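Local coordinates for protein fructose-2,6-bisphosphatase TIGAR B (Danio rerio, PDB 3E9D) that probably hydrolyses fructose-2,6-bisphosphate, and also fructose-1,6-bisphosphate, and so lowers glycolysis and feeds the pentose phosphate pathway, at residues V54-L59 with L179-G184; D84-E89 with F132-K137; L6-H11 with S221-T226. One frame throughout, in Å; residues are numbered along the deposited sequence.

Contact 1: V54-L59 with L179-G184. With PO4 (phosphate ion), chain C.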
loop_
_atom_site.group_PDB
_atom_site.type_symbol
_atom_site.label_atom_id
_atom_site.label_comp_id
_atom_site.label_asym_id
_atom_site.label_seq_id
_atom_site.Cartn_x
_atom_site.Cartn_y
_atom_site.Cartn_z
ATOM N N VAL A 54 -0.751 -11.789 -3.675
ATOM C CA VAL A 54 -1.626 -10.869 -2.952
ATOM C C VAL A 54 -1.310 -10.890 -1.438
ATOM O O VAL A 54 -1.270 -11.961 -0.813
ATOM C CB VAL A 54 -3.120 -11.193 -3.161
ATOM C CG1 VAL A 54 -3.995 -10.228 -2.334
ATOM C CG2 VAL A 54 -3.515 -11.138 -4.634
ATOM N N PHE A 55 -1.130 -9.704 -0.866
ATOM C CA PHE A 55 -0.769 -9.534 0.541
ATOM C C PHE A 55 -1.749 -8.562 1.176
ATOM O O PHE A 55 -2.042 -7.493 0.612
ATOM C CB PHE A 55 0.668 -9.016 0.672
ATOM C CG PHE A 55 1.664 -9.848 -0.089
ATOM C CD1 PHE A 55 2.115 -11.044 0.437
ATOM C CD2 PHE A 55 2.083 -9.469 -1.363
ATOM C CE1 PHE A 55 2.998 -11.855 -0.281
ATOM C CE2 PHE A 55 2.976 -10.274 -2.096
ATOM C CZ PHE A 55 3.431 -11.466 -1.550
ATOM N N VAL A 56 -2.266 -8.927 2.341
ATOM C CA VAL A 56 -3.268 -8.100 3.006
ATOM C C VAL A 56 -2.949 -8.046 4.478
ATOM O O VAL A 56 -2.432 -9.022 5.040
ATOM C CB VAL A 56 -4.690 -8.717 2.855
ATOM C CG1 VAL A 56 -5.751 -7.688 3.206
ATOM C CG2 VAL A 56 -4.910 -9.226 1.423
ATOM N N SER A 57 -3.303 -6.945 5.131
ATOM C CA SER A 57 -3.207 -6.928 6.586
ATOM C C SER A 57 -4.190 -7.948 7.206
ATOM O O SER A 57 -5.106 -8.444 6.532
ATOM C CB SER A 57 -3.418 -5.523 7.139
ATOM O OG SER A 57 -4.747 -5.286 7.528
ATOM N N ASN A 58 -3.945 -8.267 8.473
ATOM C CA ASN A 58 -4.775 -9.153 9.277
ATOM C C ASN A 58 -6.134 -8.538 9.677
ATOM O O ASN A 58 -6.936 -9.211 10.314
ATOM C CB ASN A 58 -3.991 -9.493 10.574
ATOM C CG ASN A 58 -3.641 -8.240 11.372
ATOM O OD1 ASN A 58 -2.961 -7.355 10.868
ATOM N ND2 ASN A 58 -4.124 -8.149 12.613
ATOM N N LEU A 59 -6.379 -7.267 9.344
ATOM C CA LEU A 59 -7.582 -6.549 9.814
ATOM C C LEU A 59 -8.765 -6.735 8.854
ATOM O O LEU A 59 -8.586 -6.708 7.648
ATOM C CB LEU A 59 -7.277 -5.053 10.048
ATOM C CG LEU A 59 -6.196 -4.789 11.124
ATOM C CD1 LEU A 59 -5.736 -3.317 11.133
ATOM C CD2 LEU A 59 -6.703 -5.220 12.489
ATOM N N LEU A 179 -0.332 -7.480 -5.353
ATOM C CA LEU A 179 -1.343 -6.576 -4.792
ATOM C C LEU A 179 -1.141 -6.494 -3.295
ATOM O O LEU A 179 -0.922 -7.509 -2.644
ATOM C CB LEU A 179 -2.753 -7.095 -5.097
ATOM C CG LEU A 179 -3.958 -6.360 -4.488
ATOM C CD1 LEU A 179 -4.034 -4.939 -5.084
ATOM C CD2 LEU A 179 -5.260 -7.153 -4.794
ATOM N N MET A 180 -1.197 -5.285 -2.745
ATOM C CA MET A 180 -1.025 -5.080 -1.317
ATOM C C MET A 180 -2.250 -4.293 -0.873
ATOM O O MET A 180 -2.547 -3.249 -1.444
ATOM C CB MET A 180 0.284 -4.310 -1.040
ATOM C CG MET A 180 0.471 -3.786 0.399
ATOM S SD MET A 180 1.949 -2.696 0.547
ATOM C CE MET A 180 1.324 -1.549 1.766
ATOM N N VAL A 181 -2.964 -4.790 0.140
ATOM C CA VAL A 181 -4.151 -4.086 0.653
ATOM C C VAL A 181 -3.905 -3.745 2.121
ATOM O O VAL A 181 -3.639 -4.631 2.927
ATOM C CB VAL A 181 -5.474 -4.879 0.419
ATOM C CG1 VAL A 181 -6.698 -4.071 0.904
ATOM C CG2 VAL A 181 -5.639 -5.183 -1.082
ATOM N N SER A 182 -3.988 -2.458 2.447
ATOM C CA SER A 182 -3.558 -1.960 3.742
ATOM C C SER A 182 -4.359 -0.716 4.191
ATOM O O SER A 182 -5.551 -0.570 3.877
ATOM C CB SER A 182 -2.028 -1.687 3.716
ATOM O OG SER A 182 -1.499 -1.396 5.012
ATOM N N HIS A 183 -3.690 0.165 4.928
ATOM C CA HIS A 183 -4.351 1.199 5.694
ATOM C C HIS A 183 -3.696 2.566 5.451
ATOM O O HIS A 183 -2.523 2.630 5.082
ATOM C CB HIS A 183 -4.285 0.828 7.171
ATOM C CG HIS A 183 -4.869 -0.514 7.463
ATOM N ND1 HIS A 183 -6.194 -0.687 7.786
ATOM C CD2 HIS A 183 -4.319 -1.751 7.436
ATOM C CE1 HIS A 183 -6.436 -1.975 7.957
ATOM N NE2 HIS A 183 -5.312 -2.641 7.752
ATOM N N GLY A 184 -4.457 3.633 5.684
ATOM C CA GLY A 184 -4.076 4.969 5.265
ATOM C C GLY A 184 -2.781 5.479 5.863
ATOM O O GLY A 184 -1.895 5.913 5.134
HETATM P P PO4 C . -7.477 3.097 8.264
HETATM O O1 PO4 C . -7.421 1.688 8.798
HETATM O O2 PO4 C . -6.933 3.210 6.859
HETATM O O3 PO4 C . -8.906 3.589 8.225
HETATM O O4 PO4 C . -6.715 4.025 9.186
#
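Ser57 OG is gripped by two groups. His183 NE2 lies 2.7 Å from Ser57 OG, near the plane of the imidazole and at its edge, and either atom could be the donor. Leu59 N donates to the same Ser57 OG over 3.1 Å, which makes an ST turn at the position just before helix 60-71. The serine thus links the start of that helix to the histidine. Leu59 CD1 packs on the imidazole, 3.5 Å from His183 CE1, and the two side chains cross at about a right angle. At the other nitrogen, His183 ND1 donates to O1 of a phosphate ion over 2.9 Å. Gly184 N gives a nearly straight bond (174°) to O2 of that phosphate. Bonds at both nitrogens probably hold the ring against turning. His183 is the inferred transition state stabilizer, and the phosphate probably marks where the substrate's phosphate binds. The strands behind are neighbours in the central sheet of the histidine phosphatase fold and run parallel; the axes of segments 54-56 and 179-182 come within 4.7 Å. Phe55 N bonds to Leu179 O, Val181 N to Phe55 O, and Ser57 N to Val181 O. Val54 and Leu179 lie side by side on one face, as do Val56 and Val181, with Val56 CG1 4.0 Å from Val181 CB. Helix 60-71 packs on Val54 and Val56. Phe55 and Met180 point to the other face, against helix 125-146.

Contact 2: D84-E89 with F132-K137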
loop_
_atom_site.group_PDB
_atom_site.type_symbol
_atom_site.label_atom_id
_atom_site.label_comp_id
_atom_site.label_asym_id
_atom_site.label_seq_id
_atom_site.Cartn_x
_atom_site.Cartn_y
_atom_site.Cartn_z
ATOM N N ASP A 84 -0.656 -10.723 6.193
ATOM C CA ASP A 84 0.589 -10.345 6.840
ATOM C C ASP A 84 0.340 -9.237 7.853
ATOM O O ASP A 84 0.049 -8.109 7.470
ATOM C CB ASP A 84 1.671 -9.935 5.825
ATOM C CG ASP A 84 3.081 -9.840 6.466
ATOM O OD1 ASP A 84 3.182 -9.689 7.720
ATOM O OD2 ASP A 84 4.092 -9.907 5.713
ATOM N N PRO A 85 0.470 -9.555 9.158
ATOM C CA PRO A 85 0.257 -8.570 10.209
ATOM C C PRO A 85 1.187 -7.356 10.101
ATOM O O PRO A 85 0.873 -6.313 10.666
ATOM C CB PRO A 85 0.560 -9.349 11.488
ATOM C CG PRO A 85 0.330 -10.789 11.117
ATOM C CD PRO A 85 0.842 -10.876 9.716
ATOM N N LEU A 86 2.300 -7.465 9.366
ATOM C CA LEU A 86 3.171 -6.300 9.192
ATOM C C LEU A 86 2.479 -5.164 8.426
ATOM O O LEU A 86 2.892 -4.005 8.520
ATOM C CB LEU A 86 4.505 -6.688 8.512
ATOM C CG LEU A 86 5.535 -7.511 9.305
ATOM C CD1 LEU A 86 6.636 -8.079 8.352
ATOM C CD2 LEU A 86 6.168 -6.649 10.413
ATOM N N LEU A 87 1.416 -5.493 7.685
ATOM C CA LEU A 87 0.635 -4.471 6.965
ATOM C C LEU A 87 -0.483 -3.773 7.766
ATOM O O LEU A 87 -1.244 -2.983 7.180
ATOM C CB LEU A 87 0.011 -5.072 5.694
ATOM C CG LEU A 87 0.974 -5.688 4.679
ATOM C CD1 LEU A 87 0.190 -6.289 3.499
ATOM C CD2 LEU A 87 1.977 -4.616 4.179
ATOM N N ARG A 88 -0.620 -4.083 9.058
ATOM C CA ARG A 88 -1.661 -3.469 9.894
ATOM C C ARG A 88 -1.453 -1.975 10.027
ATOM O O ARG A 88 -0.328 -1.464 9.895
ATOM C CB ARG A 88 -1.749 -4.114 11.294
ATOM C CG ARG A 88 -0.523 -3.874 12.213
ATOM C CD ARG A 88 -0.546 -4.867 13.422
ATOM N NE ARG A 88 0.577 -4.640 14.334
ATOM C CZ ARG A 88 1.800 -5.157 14.194
ATOM N NH1 ARG A 88 2.105 -5.941 13.156
ATOM N NH2 ARG A 88 2.733 -4.884 15.098
ATOM N N GLU A 89 -2.547 -1.286 10.312
ATOM C CA GLU A 89 -2.535 0.149 10.479
ATOM C C GLU A 89 -1.630 0.564 11.654
ATOM O O GLU A 89 -1.437 -0.201 12.597
ATOM C CB GLU A 89 -3.971 0.636 10.730
ATOM C CG GLU A 89 -4.125 2.171 10.899
ATOM C CD GLU A 89 -3.555 2.969 9.715
ATOM O OE1 GLU A 89 -2.366 2.774 9.374
ATOM O OE2 GLU A 89 -4.295 3.800 9.119
ATOM N N PHE A 132 7.107 -1.666 7.684
ATOM C CA PHE A 132 7.137 -1.655 6.221
ATOM C C PHE A 132 8.475 -2.171 5.672
ATOM O O PHE A 132 8.485 -2.952 4.715
ATOM C CB PHE A 132 6.812 -0.276 5.642
ATOM C CG PHE A 132 6.789 -0.249 4.127
ATOM C CD1 PHE A 132 5.867 -1.020 3.421
ATOM C CD2 PHE A 132 7.688 0.540 3.416
ATOM C CE1 PHE A 132 5.831 -1.013 2.026
ATOM C CE2 PHE A 132 7.658 0.584 2.017
ATOM C CZ PHE A 132 6.729 -0.194 1.316
ATOM N N LYS A 133 9.582 -1.753 6.286
ATOM C CA LYS A 133 10.921 -2.244 5.900
ATOM C C LYS A 133 11.018 -3.764 6.038
ATOM O O LYS A 133 11.596 -4.439 5.177
ATOM C CB LYS A 133 12.030 -1.593 6.735
ATOM C CG LYS A 133 12.321 -0.118 6.411
ATOM C CD LYS A 133 13.495 0.374 7.267
ATOM C CE LYS A 133 13.488 1.879 7.452
ATOM N NZ LYS A 133 14.360 2.281 8.629
ATOM N N MET A 134 10.452 -4.299 7.123
ATOM C CA MET A 134 10.413 -5.750 7.335
ATOM C C MET A 134 9.518 -6.426 6.298
ATOM O O MET A 134 9.832 -7.511 5.783
ATOM C CB MET A 134 9.934 -6.092 8.749
ATOM C CG MET A 134 10.897 -5.650 9.859
ATOM S SD MET A 134 10.106 -5.795 11.506
ATOM C CE MET A 134 9.754 -7.568 11.564
ATOM N N PHE A 135 8.404 -5.778 5.994
ATOM C CA PHE A 135 7.517 -6.284 4.960
ATOM C C PHE A 135 8.226 -6.335 3.608
ATOM O O PHE A 135 8.112 -7.331 2.888
ATOM C CB PHE A 135 6.213 -5.457 4.834
ATOM C CG PHE A 135 5.384 -5.858 3.629
ATOM C CD1 PHE A 135 4.642 -7.037 3.647
ATOM C CD2 PHE A 135 5.397 -5.098 2.464
ATOM C CE1 PHE A 135 3.896 -7.447 2.516
ATOM C CE2 PHE A 135 4.650 -5.500 1.342
ATOM C CZ PHE A 135 3.906 -6.691 1.386
ATOM N N LEU A 136 8.932 -5.266 3.250
ATOM C CA LEU A 136 9.673 -5.232 1.980
ATOM C C LEU A 136 10.696 -6.339 1.868
ATOM O O LEU A 136 10.814 -6.977 0.828
ATOM C CB LEU A 136 10.383 -3.892 1.774
ATOM C CG LEU A 136 9.588 -2.705 1.243
ATOM C CD1 LEU A 136 10.559 -1.577 0.941
ATOM C CD2 LEU A 136 8.767 -3.044 0.005
ATOM N N LYS A 137 11.437 -6.564 2.951
ATOM C CA LYS A 137 12.438 -7.623 2.981
ATOM C C LYS A 137 11.777 -9.000 2.743
ATOM O O LYS A 137 12.246 -9.796 1.925
ATOM C CB LYS A 137 13.205 -7.562 4.314
ATOM C CG LYS A 137 14.389 -8.492 4.395
ATOM C CD LYS A 137 15.104 -8.358 5.755
ATOM C CE LYS A 137 16.187 -9.425 5.904
ATOM N NZ LYS A 137 15.611 -10.805 6.021
#
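Leu87 CD2 sits over the centre of the Phe135 ring, 3.6 Å from the centroid and 9° off the ring normal. This is a CH-pi contact. The methyl is the bump, and it rests on the flat face of the ring. Leu87 CD1 also comes within 4.0 Å of Phe135 CE1. A second bump is Leu86. Its CD1 enters the notch between Met134 CB and Phe135 N, 3.9 Å from Met134 CB and 3.7 Å from Phe135 N. The other branch, Leu86 CD2, meets Met134 CE at 3.9 Å. The Met134 chain bends at its third torsion (61°), which places CE, and the leucine and methionine side chains cross at about a right angle. Asp84 completes the surround. Its OD2 lies at the edge of the Phe135 ring, near the ring plane and 3.6 Å from Phe135 CD1. Its OD1 accepts from Leu86 N over 2.9 Å, which makes an Asx turn that opens the 3-10 segment 85-87. The contact sets the loop after strand 81-83 against helix 125-146. That loop carries Glu89, the inferred proton donor or acceptor, and Met180 of strand 177-182 touches both Leu87 and Phe135 from the sheet. The join is apolar except at Asp84, and the carboxylate oxygen faces the ring's C-H edge, where a weak electrostatic attraction is likely.

Contact 3: L6-H11 with S221-T226. With PO4 (phosphate ion), chain C; PO4 (phosphate ion), chain D.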
loop_
_atom_site.group_PDB
_atom_site.type_symbol
_atom_site.label_atom_id
_atom_site.label_comp_id
_atom_site.label_asym_id
_atom_site.label_seq_id
_atom_site.Cartn_x
_atom_site.Cartn_y
_atom_site.Cartn_z
ATOM N N LEU A 6 4.016 -3.441 -8.019
ATOM C CA LEU A 6 3.316 -3.511 -6.751
ATOM C C LEU A 6 2.157 -2.517 -6.771
ATOM O O LEU A 6 2.389 -1.306 -6.853
ATOM C CB LEU A 6 4.259 -3.177 -5.585
ATOM C CG LEU A 6 3.568 -3.112 -4.222
ATOM C CD1 LEU A 6 3.126 -4.507 -3.791
ATOM C CD2 LEU A 6 4.482 -2.493 -3.144
ATOM N N THR A 7 0.929 -3.031 -6.689
ATOM C CA THR A 7 -0.254 -2.170 -6.597
ATOM C C THR A 7 -0.698 -2.127 -5.158
ATOM O O THR A 7 -0.849 -3.171 -4.523
ATOM C CB THR A 7 -1.401 -2.687 -7.485
ATOM O OG1 THR A 7 -0.984 -2.629 -8.855
ATOM C CG2 THR A 7 -2.683 -1.854 -7.297
ATOM N N ILE A 8 -0.906 -0.922 -4.646
ATOM C CA ILE A 8 -1.196 -0.724 -3.235
ATOM C C ILE A 8 -2.568 -0.070 -3.097
ATOM O O ILE A 8 -2.818 0.993 -3.694
ATOM C CB ILE A 8 -0.159 0.220 -2.593
ATOM C CG1 ILE A 8 1.266 -0.355 -2.727
ATOM C CG2 ILE A 8 -0.526 0.496 -1.093
ATOM C CD1 ILE A 8 2.397 0.662 -2.343
ATOM N N VAL A 9 -3.445 -0.684 -2.304
ATOM C CA VAL A 9 -4.814 -0.195 -2.161
ATOM C C VAL A 9 -5.164 -0.029 -0.686
ATOM O O VAL A 9 -4.937 -0.939 0.112
ATOM C CB VAL A 9 -5.838 -1.169 -2.846
ATOM C CG1 VAL A 9 -7.281 -0.605 -2.808
ATOM C CG2 VAL A 9 -5.406 -1.497 -4.289
ATOM N N ARG A 10 -5.695 1.132 -0.310
ATOM C CA ARG A 10 -6.265 1.283 1.037
ATOM C C ARG A 10 -7.656 0.600 1.116
ATOM O O ARG A 10 -8.430 0.632 0.152
ATOM C CB ARG A 10 -6.370 2.769 1.421
ATOM C CG ARG A 10 -6.996 2.999 2.819
ATOM C CD ARG A 10 -7.063 4.489 3.189
ATOM N NE ARG A 10 -7.726 4.649 4.473
ATOM C CZ ARG A 10 -8.511 5.677 4.792
ATOM N NH1 ARG A 10 -8.741 6.667 3.922
ATOM N NH2 ARG A 10 -9.079 5.699 5.980
ATOM N N HIS A 11 -7.985 0.015 2.262
ATOM C CA HIS A 11 -9.287 -0.646 2.452
ATOM C C HIS A 11 -10.457 0.329 2.181
ATOM O O HIS A 11 -10.306 1.564 2.277
ATOM C CB HIS A 11 -9.397 -1.193 3.896
ATOM C CG HIS A 11 -9.546 -0.108 4.912
ATOM N ND1 HIS A 11 -10.766 0.461 5.207
ATOM C CD2 HIS A 11 -8.626 0.572 5.636
ATOM C CE1 HIS A 11 -10.599 1.435 6.084
ATOM N NE2 HIS A 11 -9.309 1.529 6.357
ATOM N N SER A 221 -2.222 3.086 -5.543
ATOM C CA SER A 221 -0.877 3.518 -5.934
ATOM C C SER A 221 -0.119 2.385 -6.609
ATOM O O SER A 221 -0.445 1.210 -6.410
ATOM C CB SER A 221 -0.060 4.005 -4.710
ATOM O OG SER A 221 -0.812 4.953 -3.955
ATOM N N ARG A 222 0.919 2.726 -7.372
ATOM C CA ARG A 222 1.689 1.711 -8.090
ATOM C C ARG A 222 3.163 2.078 -8.161
ATOM O O ARG A 222 3.495 3.207 -8.542
ATOM C CB ARG A 222 1.150 1.499 -9.520
ATOM C CG ARG A 222 1.817 0.275 -10.253
ATOM C CD ARG A 222 1.426 0.103 -11.740
ATOM N NE ARG A 222 0.014 -0.261 -12.038
ATOM C CZ ARG A 222 -0.763 -0.875 -11.181
ATOM N NH1 ARG A 222 -0.227 -1.171 -10.026
ATOM N NH2 ARG A 222 -2.034 -1.193 -11.447
ATOM N N PHE A 223 4.020 1.119 -7.789
ATOM C CA PHE A 223 5.463 1.227 -7.939
ATOM C C PHE A 223 5.945 -0.004 -8.704
ATOM O O PHE A 223 5.355 -1.080 -8.585
ATOM C CB PHE A 223 6.187 1.270 -6.570
ATOM C CG PHE A 223 5.940 2.535 -5.786
ATOM C CD1 PHE A 223 6.883 3.560 -5.792
ATOM C CD2 PHE A 223 4.769 2.699 -5.039
ATOM C CE1 PHE A 223 6.660 4.754 -5.079
ATOM C CE2 PHE A 223 4.538 3.880 -4.309
ATOM C CZ PHE A 223 5.498 4.914 -4.337
ATOM N N ILE A 224 7.002 0.179 -9.494
ATOM C CA ILE A 224 7.704 -0.920 -10.122
ATOM C C ILE A 224 9.069 -1.070 -9.442
ATOM O O ILE A 224 9.837 -0.084 -9.335
ATOM C CB ILE A 224 7.930 -0.662 -11.642
ATOM C CG1 ILE A 224 6.656 -0.126 -12.335
ATOM C CG2 ILE A 224 8.471 -1.939 -12.326
ATOM C CD1 ILE A 224 5.414 -1.024 -12.175
ATOM N N PHE A 225 9.366 -2.290 -8.991
ATOM C CA PHE A 225 10.631 -2.594 -8.309
ATOM C C PHE A 225 11.527 -3.436 -9.204
ATOM O O PHE A 225 11.066 -4.358 -9.884
ATOM C CB PHE A 225 10.368 -3.419 -7.047
ATOM C CG PHE A 225 9.680 -2.663 -5.949
ATOM C CD1 PHE A 225 10.421 -2.155 -4.881
ATOM C CD2 PHE A 225 8.300 -2.464 -5.969
ATOM C CE1 PHE A 225 9.796 -1.471 -3.831
ATOM C CE2 PHE A 225 7.663 -1.748 -4.940
ATOM C CZ PHE A 225 8.410 -1.264 -3.865
ATOM N N THR A 226 12.812 -3.122 -9.201
ATOM C CA THR A 226 13.798 -4.034 -9.764
ATOM C C THR A 226 14.724 -4.444 -8.632
ATOM O O THR A 226 15.290 -3.587 -7.942
ATOM C CB THR A 226 14.585 -3.389 -10.912
ATOM O OG1 THR A 226 13.681 -3.127 -11.995
ATOM C CG2 THR A 226 15.688 -4.321 -11.394
HETATM P P PO4 C . -7.477 3.097 8.264
HETATM O O1 PO4 C . -7.421 1.688 8.798
HETATM O O2 PO4 C . -6.933 3.210 6.859
HETATM O O3 PO4 C . -8.906 3.589 8.225
HETATM O O4 PO4 C . -6.715 4.025 9.186
HETATM P P PO4 D . -11.360 8.779 5.276
HETATM O O1 PO4 D . -10.510 8.218 6.396
HETATM O O2 PO4 D . -10.533 8.812 3.993
HETATM O O3 PO4 D . -12.623 7.953 5.071
HETATM O O4 PO4 D . -11.795 10.193 5.651
HETATM O O HOH W 1 -2.631 3.535 -2.219
#
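Leu6 CD2 lies 3.7 Å from Phe225 CE2, the two side chains crossing at a slant. Ile8 meets Phe223 in a similar way, with Ile8 CD1 4.1 Å from Phe223 CD2. Leu6, Ile8 and Phe223 lie on one face of the sheet; Thr7 and Arg222 lie on the other. Thr7 OG1 is hydrogen-bonded to His177 and Arg222 NH2 to Ala167 O, while the modelled approach of these two side chains to each other is doubtful. Backbone bonds pair Leu6 with Phe223 and Ile8 with Ser221 in antiparallel register. A water joins Ile8 O to Ser221 OG, which also bonds to Asn245 N. Past the paired part, the extended Arg10 side chain gives NE to O2 of one phosphate ion over 2.9 Å, and NH1 to O2 of a second over 2.8 Å. Arg10 NH2 donates to both ions and bridges them. An alanine here would remove the guanidinium and would probably leave the phosphate beside His11, the phosphohistidine residue, held by fewer donors, and the second without these bonds. Strand 2-10 lies between strands 177-182 and 220-230 in the sheet. Helix 184-197 packs on Ile8, Phe223 and Phe225, and strand 233-246 flanks the far side of 220-230.

How the contacts relate
Strand 2-10 starts the chain and takes part in contact 3, which closes the longest loop when strand 220-230 returns beside it. Within that loop, contact 1 joins strand 53-56 to strand 177-182. Contact 2 lies within the loop of contact 1, setting the segment after strand 81-83 on helix 125-146. The three are thus nested, and none cross. Contacts 1 and 3 share the central sheet: Met180 bonds to Thr7 and Val9 through the backbone, and both contacts reach one phosphate ion. Contact 2 joins contact 1 through probable hydrogen bonds of Ser182 OG with Leu87 O and of Asp84 N with Val56 O. Together they bring His11, Glu89 and His183 to one site.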